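Local coordinates for RNA-binding protein Smaug (Drosophila melanogaster, PDB 1OXJ) that probably binds RNA through its SAM domain, to which a helical PHAT domain is joined in the same RNA-binding fragment, at residues L90-L101 / W144-F155. Numbering follows the deposited sequence.
Sequences LTNIVLTPMKPL and WILDRSIHNEAF
Within the helical PHAT domain, the loop leaving helix 83-91 packs along the last turns of helix 136-150 and the 3-10 segment behind it, with V94 set against W144, I145, R148 and S149. Its CG1 approaches the six-membered ring of W144, 3.7 Å from CZ3, while CG2, anti to the backbone N, reaches the helix surface beside S149 OG at 3.5 Å. That hydroxyl donates back to I145 O from above the carbonyl plane. I145 extends CD1 to L90 CB (3.6 Å), near the end of helix 83-91. L95 brings CD2 against the bent aliphatic chain of R148, whose CG lies over the rim of one face of the W144 indole.

The loop makes a type I beta turn from I93 to T96; facing M98 further on, N152 forms an Asx turn, OD1 accepting from A154 N at 3.0 Å. The same oxygen takes a hydrogen bond from a water that accepts from M98 N and thus bridges the segments. A lysine in place of N152 has no side-chain carbonyl, so A154 N would probably be left without its acceptor and the water-mediated tie to M98 N weakened. A154 CB lies 3.4 Å from K99 O. M98 sets SD obliquely against the F155 ring, 3.9 Å from CZ, a Met-aromatic contact, and the bend at chi3 (-126°) directs CE to N152 ND2 at 3.7 Å. L101 CD2 meets the F155 ring edge near its plane. L95 also touches L12 of helix 10-16, and T96 and P97 touch W13, linking this packing to the SAM domain.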
loop_
_atom_site.group_PDB
_atom_site.type_symbol
_atom_site.label_atom_id
_atom_site.label_comp_id
_atom_site.label_asym_id
_atom_site.label_seq_id
_atom_site.Cartn_x
_atom_site.Cartn_y
_atom_site.Cartn_z
ATOM N N LEU A 90 -2.449 6.358 1.757
ATOM C CA LEU A 90 -1.259 5.567 1.445
ATOM C C LEU A 90 -0.844 4.664 2.597
ATOM O O LEU A 90 -0.387 3.541 2.386
ATOM C CB LEU A 90 -0.084 6.471 1.060
ATOM C CG LEU A 90 -0.247 7.289 -0.226
ATOM C CD1 LEU A 90 0.965 8.193 -0.398
ATOM C CD2 LEU A 90 -0.403 6.360 -1.437
ATOM N N THR A 91 -1.016 5.157 3.816
ATOM C CA THR A 91 -0.654 4.404 5.012
ATOM C C THR A 91 -1.316 3.028 5.062
ATOM O O THR A 91 -0.722 2.055 5.547
ATOM C CB THR A 91 -1.044 5.194 6.273
ATOM O OG1 THR A 91 -0.180 6.335 6.393
ATOM C CG2 THR A 91 -0.938 4.323 7.511
ATOM N N ASN A 92 -2.541 2.950 4.552
ATOM C CA ASN A 92 -3.285 1.700 4.565
ATOM C C ASN A 92 -3.049 0.838 3.337
ATOM O O ASN A 92 -3.702 -0.187 3.158
ATOM C CB ASN A 92 -4.778 1.993 4.710
ATOM C CG ASN A 92 -5.093 2.729 5.994
ATOM O OD1 ASN A 92 -4.675 2.309 7.072
ATOM N ND2 ASN A 92 -5.830 3.828 5.890
ATOM N N ILE A 93 -2.106 1.243 2.496
ATOM C CA ILE A 93 -1.813 0.479 1.287
ATOM C C ILE A 93 -0.351 0.035 1.231
ATOM O O ILE A 93 -0.031 -1.043 0.719
ATOM C CB ILE A 93 -2.130 1.327 0.026
ATOM C CG1 ILE A 93 -3.640 1.583 -0.056
ATOM C CG2 ILE A 93 -1.634 0.621 -1.237
ATOM C CD1 ILE A 93 -4.046 2.425 -1.257
ATOM N N VAL A 94 0.526 0.853 1.796
ATOM C CA VAL A 94 1.961 0.578 1.748
ATOM C C VAL A 94 2.417 -0.804 2.232
ATOM O O VAL A 94 3.390 -1.356 1.706
ATOM C CB VAL A 94 2.746 1.671 2.497
ATOM C CG1 VAL A 94 2.491 1.571 4.003
ATOM C CG2 VAL A 94 4.227 1.573 2.143
ATOM N N LEU A 95 1.707 -1.376 3.198
ATOM C CA LEU A 95 2.077 -2.694 3.727
ATOM C C LEU A 95 1.337 -3.857 3.082
ATOM O O LEU A 95 1.615 -5.018 3.395
ATOM C CB LEU A 95 1.840 -2.749 5.237
ATOM C CG LEU A 95 2.561 -1.689 6.070
ATOM C CD1 LEU A 95 2.299 -1.941 7.547
ATOM C CD2 LEU A 95 4.052 -1.720 5.774
ATOM N N THR A 96 0.387 -3.560 2.199
ATOM C CA THR A 96 -0.378 -4.623 1.539
ATOM C C THR A 96 0.437 -5.390 0.502
ATOM O O THR A 96 1.378 -4.855 -0.082
ATOM C CB THR A 96 -1.633 -4.060 0.828
ATOM O OG1 THR A 96 -1.231 -3.205 -0.252
ATOM C CG2 THR A 96 -2.485 -3.270 1.804
ATOM N N PRO A 97 0.073 -6.661 0.252
ATOM C CA PRO A 97 0.767 -7.505 -0.724
ATOM C C PRO A 97 0.643 -6.909 -2.117
ATOM O O PRO A 97 -0.468 -6.675 -2.606
ATOM C CB PRO A 97 0.039 -8.846 -0.614
ATOM C CG PRO A 97 -0.482 -8.849 0.797
ATOM C CD PRO A 97 -0.953 -7.427 0.983
ATOM N N MET A 98 1.784 -6.646 -2.743
ATOM C CA MET A 98 1.814 -6.077 -4.079
ATOM C C MET A 98 2.722 -6.890 -4.985
ATOM O O MET A 98 3.834 -7.257 -4.609
ATOM C CB MET A 98 2.322 -4.628 -4.049
ATOM C CG MET A 98 1.414 -3.628 -3.339
ATOM S SD MET A 98 2.032 -1.894 -3.525
ATOM C CE MET A 98 2.112 -1.368 -1.808
ATOM N N LYS A 99 2.239 -7.169 -6.185
ATOM C CA LYS A 99 3.020 -7.911 -7.157
ATOM C C LYS A 99 4.097 -6.993 -7.708
ATOM O O LYS A 99 4.011 -5.772 -7.580
ATOM C CB LYS A 99 2.130 -8.377 -8.306
ATOM C CG LYS A 99 0.988 -9.289 -7.885
ATOM C CD LYS A 99 0.260 -9.857 -9.094
ATOM C CE LYS A 99 1.073 -10.952 -9.764
ATOM N NZ LYS A 99 0.302 -11.627 -10.848
ATOM N N PRO A 100 5.139 -7.571 -8.319
ATOM C CA PRO A 100 6.223 -6.764 -8.895
ATOM C C PRO A 100 5.683 -5.775 -9.935
ATOM O O PRO A 100 4.629 -6.003 -10.536
ATOM C CB PRO A 100 7.123 -7.813 -9.534
ATOM C CG PRO A 100 6.976 -8.994 -8.598
ATOM C CD PRO A 100 5.475 -9.008 -8.340
ATOM N N LEU A 101 6.397 -4.675 -10.142
ATOM C CA LEU A 101 5.982 -3.694 -11.142
ATOM C C LEU A 101 5.981 -4.357 -12.516
ATOM O O LEU A 101 5.160 -4.030 -13.379
ATOM C CB LEU A 101 6.945 -2.505 -11.152
ATOM C CG LEU A 101 7.044 -1.686 -9.866
ATOM C CD1 LEU A 101 8.174 -0.687 -9.999
ATOM C CD2 LEU A 101 5.733 -0.966 -9.604
ATOM N N TRP A 144 7.831 7.713 6.796
ATOM C CA TRP A 144 7.647 6.319 7.187
ATOM C C TRP A 144 7.171 5.516 5.967
ATOM O O TRP A 144 7.593 4.380 5.745
ATOM C CB TRP A 144 6.609 6.221 8.297
ATOM C CG TRP A 144 6.244 4.822 8.649
ATOM C CD1 TRP A 144 6.952 3.953 9.439
ATOM C CD2 TRP A 144 5.083 4.113 8.211
ATOM N NE1 TRP A 144 6.296 2.747 9.518
ATOM C CE2 TRP A 144 5.146 2.818 8.772
ATOM C CE3 TRP A 144 3.990 4.447 7.395
ATOM C CZ2 TRP A 144 4.157 1.853 8.546
ATOM C CZ3 TRP A 144 3.006 3.487 7.170
ATOM C CH2 TRP A 144 3.099 2.205 7.745
ATOM N N ILE A 145 6.280 6.105 5.179
ATOM C CA ILE A 145 5.786 5.424 3.981
ATOM C C ILE A 145 6.942 5.134 3.015
ATOM O O ILE A 145 7.086 4.012 2.514
ATOM C CB ILE A 145 4.727 6.288 3.253
ATOM C CG1 ILE A 145 3.442 6.347 4.090
ATOM C CG2 ILE A 145 4.446 5.708 1.850
ATOM C CD1 ILE A 145 2.406 7.360 3.551
ATOM N N LEU A 146 7.760 6.143 2.740
ATOM C CA LEU A 146 8.888 5.952 1.837
ATOM C C LEU A 146 9.766 4.857 2.418
ATOM O O LEU A 146 10.274 3.999 1.702
ATOM C CB LEU A 146 9.682 7.253 1.693
ATOM C CG LEU A 146 8.903 8.412 1.061
ATOM C CD1 LEU A 146 9.755 9.669 1.043
ATOM C CD2 LEU A 146 8.483 8.033 -0.347
ATOM N N ASP A 147 9.908 4.894 3.735
ATOM C CA ASP A 147 10.704 3.933 4.480
ATOM C C ASP A 147 10.247 2.498 4.204
ATOM O O ASP A 147 11.057 1.638 3.856
ATOM C CB ASP A 147 10.595 4.267 5.970
ATOM C CG ASP A 147 11.797 3.810 6.762
ATOM O OD1 ASP A 147 12.930 3.916 6.242
ATOM O OD2 ASP A 147 11.609 3.363 7.913
ATOM N N ARG A 148 8.951 2.243 4.347
ATOM C CA ARG A 148 8.400 0.912 4.101
ATOM C C ARG A 148 8.434 0.564 2.612
ATOM O O ARG A 148 8.574 -0.600 2.252
ATOM C CB ARG A 148 6.954 0.829 4.601
ATOM C CG ARG A 148 6.781 1.001 6.106
ATOM C CD ARG A 148 7.215 -0.246 6.874
ATOM N NE ARG A 148 8.659 -0.466 6.830
ATOM C CZ ARG A 148 9.550 0.247 7.515
ATOM N NH1 ARG A 148 9.149 1.234 8.307
ATOM N NH2 ARG A 148 10.845 -0.027 7.411
ATOM N N SER A 149 8.301 1.570 1.750
ATOM C CA SER A 149 8.318 1.343 0.304
ATOM C C SER A 149 9.716 0.935 -0.180
ATOM O O SER A 149 9.860 0.102 -1.088
ATOM C CB SER A 149 7.867 2.611 -0.438
ATOM O OG SER A 149 6.525 2.949 -0.110
ATOM N N ILE A 150 10.743 1.522 0.425
ATOM C CA ILE A 150 12.125 1.215 0.051
ATOM C C ILE A 150 12.407 -0.267 0.288
ATOM O O ILE A 150 13.217 -0.876 -0.410
ATOM C CB ILE A 150 13.121 2.076 0.867
ATOM C CG1 ILE A 150 13.040 3.534 0.401
ATOM C CG2 ILE A 150 14.544 1.561 0.692
ATOM C CD1 ILE A 150 13.802 4.512 1.276
ATOM N N HIS A 151 11.705 -0.851 1.251
ATOM C CA HIS A 151 11.902 -2.255 1.585
ATOM C C HIS A 151 10.822 -3.196 1.058
ATOM O O HIS A 151 10.740 -4.356 1.467
ATOM C CB HIS A 151 12.045 -2.391 3.100
ATOM C CG HIS A 151 13.219 -1.643 3.653
ATOM N ND1 HIS A 151 14.524 -1.991 3.371
ATOM C CD2 HIS A 151 13.287 -0.539 4.435
ATOM C CE1 HIS A 151 15.343 -1.134 3.953
ATOM N NE2 HIS A 151 14.619 -0.243 4.605
ATOM N N ASN A 152 9.996 -2.697 0.145
ATOM C CA ASN A 152 8.952 -3.521 -0.449
ATOM C C ASN A 152 9.597 -4.195 -1.658
ATOM O O ASN A 152 9.997 -3.522 -2.607
ATOM C CB ASN A 152 7.784 -2.653 -0.912
ATOM C CG ASN A 152 6.601 -3.476 -1.377
ATOM O OD1 ASN A 152 6.763 -4.602 -1.862
ATOM N ND2 ASN A 152 5.404 -2.916 -1.248
ATOM N N GLU A 153 9.701 -5.519 -1.621
ATOM C CA GLU A 153 10.321 -6.257 -2.715
ATOM C C GLU A 153 9.765 -5.917 -4.091
ATOM O O GLU A 153 10.480 -6.009 -5.089
ATOM C CB GLU A 153 10.217 -7.761 -2.455
ATOM C CG GLU A 153 11.152 -8.235 -1.346
ATOM C CD GLU A 153 11.086 -9.733 -1.114
ATOM O OE1 GLU A 153 11.054 -10.484 -2.113
ATOM O OE2 GLU A 153 11.075 -10.158 0.064
ATOM N N ALA A 154 8.499 -5.520 -4.148
ATOM C CA ALA A 154 7.877 -5.161 -5.416
ATOM C C ALA A 154 8.493 -3.885 -5.991
ATOM O O ALA A 154 8.365 -3.614 -7.184
ATOM C CB ALA A 154 6.376 -4.974 -5.225
ATOM N N PHE A 155 9.165 -3.106 -5.146
ATOM C CA PHE A 155 9.791 -1.861 -5.592
ATOM C C PHE A 155 11.302 -2.005 -5.668
ATOM O O PHE A 155 12.034 -1.019 -5.736
ATOM C CB PHE A 155 9.445 -0.704 -4.647
ATOM C CG PHE A 155 7.976 -0.410 -4.557
ATOM C CD1 PHE A 155 7.168 -0.479 -5.691
ATOM C CD2 PHE A 155 7.399 -0.052 -3.342
ATOM C CE1 PHE A 155 5.805 -0.198 -5.616
ATOM C CE2 PHE A 155 6.039 0.232 -3.254
ATOM C CZ PHE A 155 5.238 0.158 -4.393
HETATM O O HOH W 1 4.802 -6.635 -2.179
#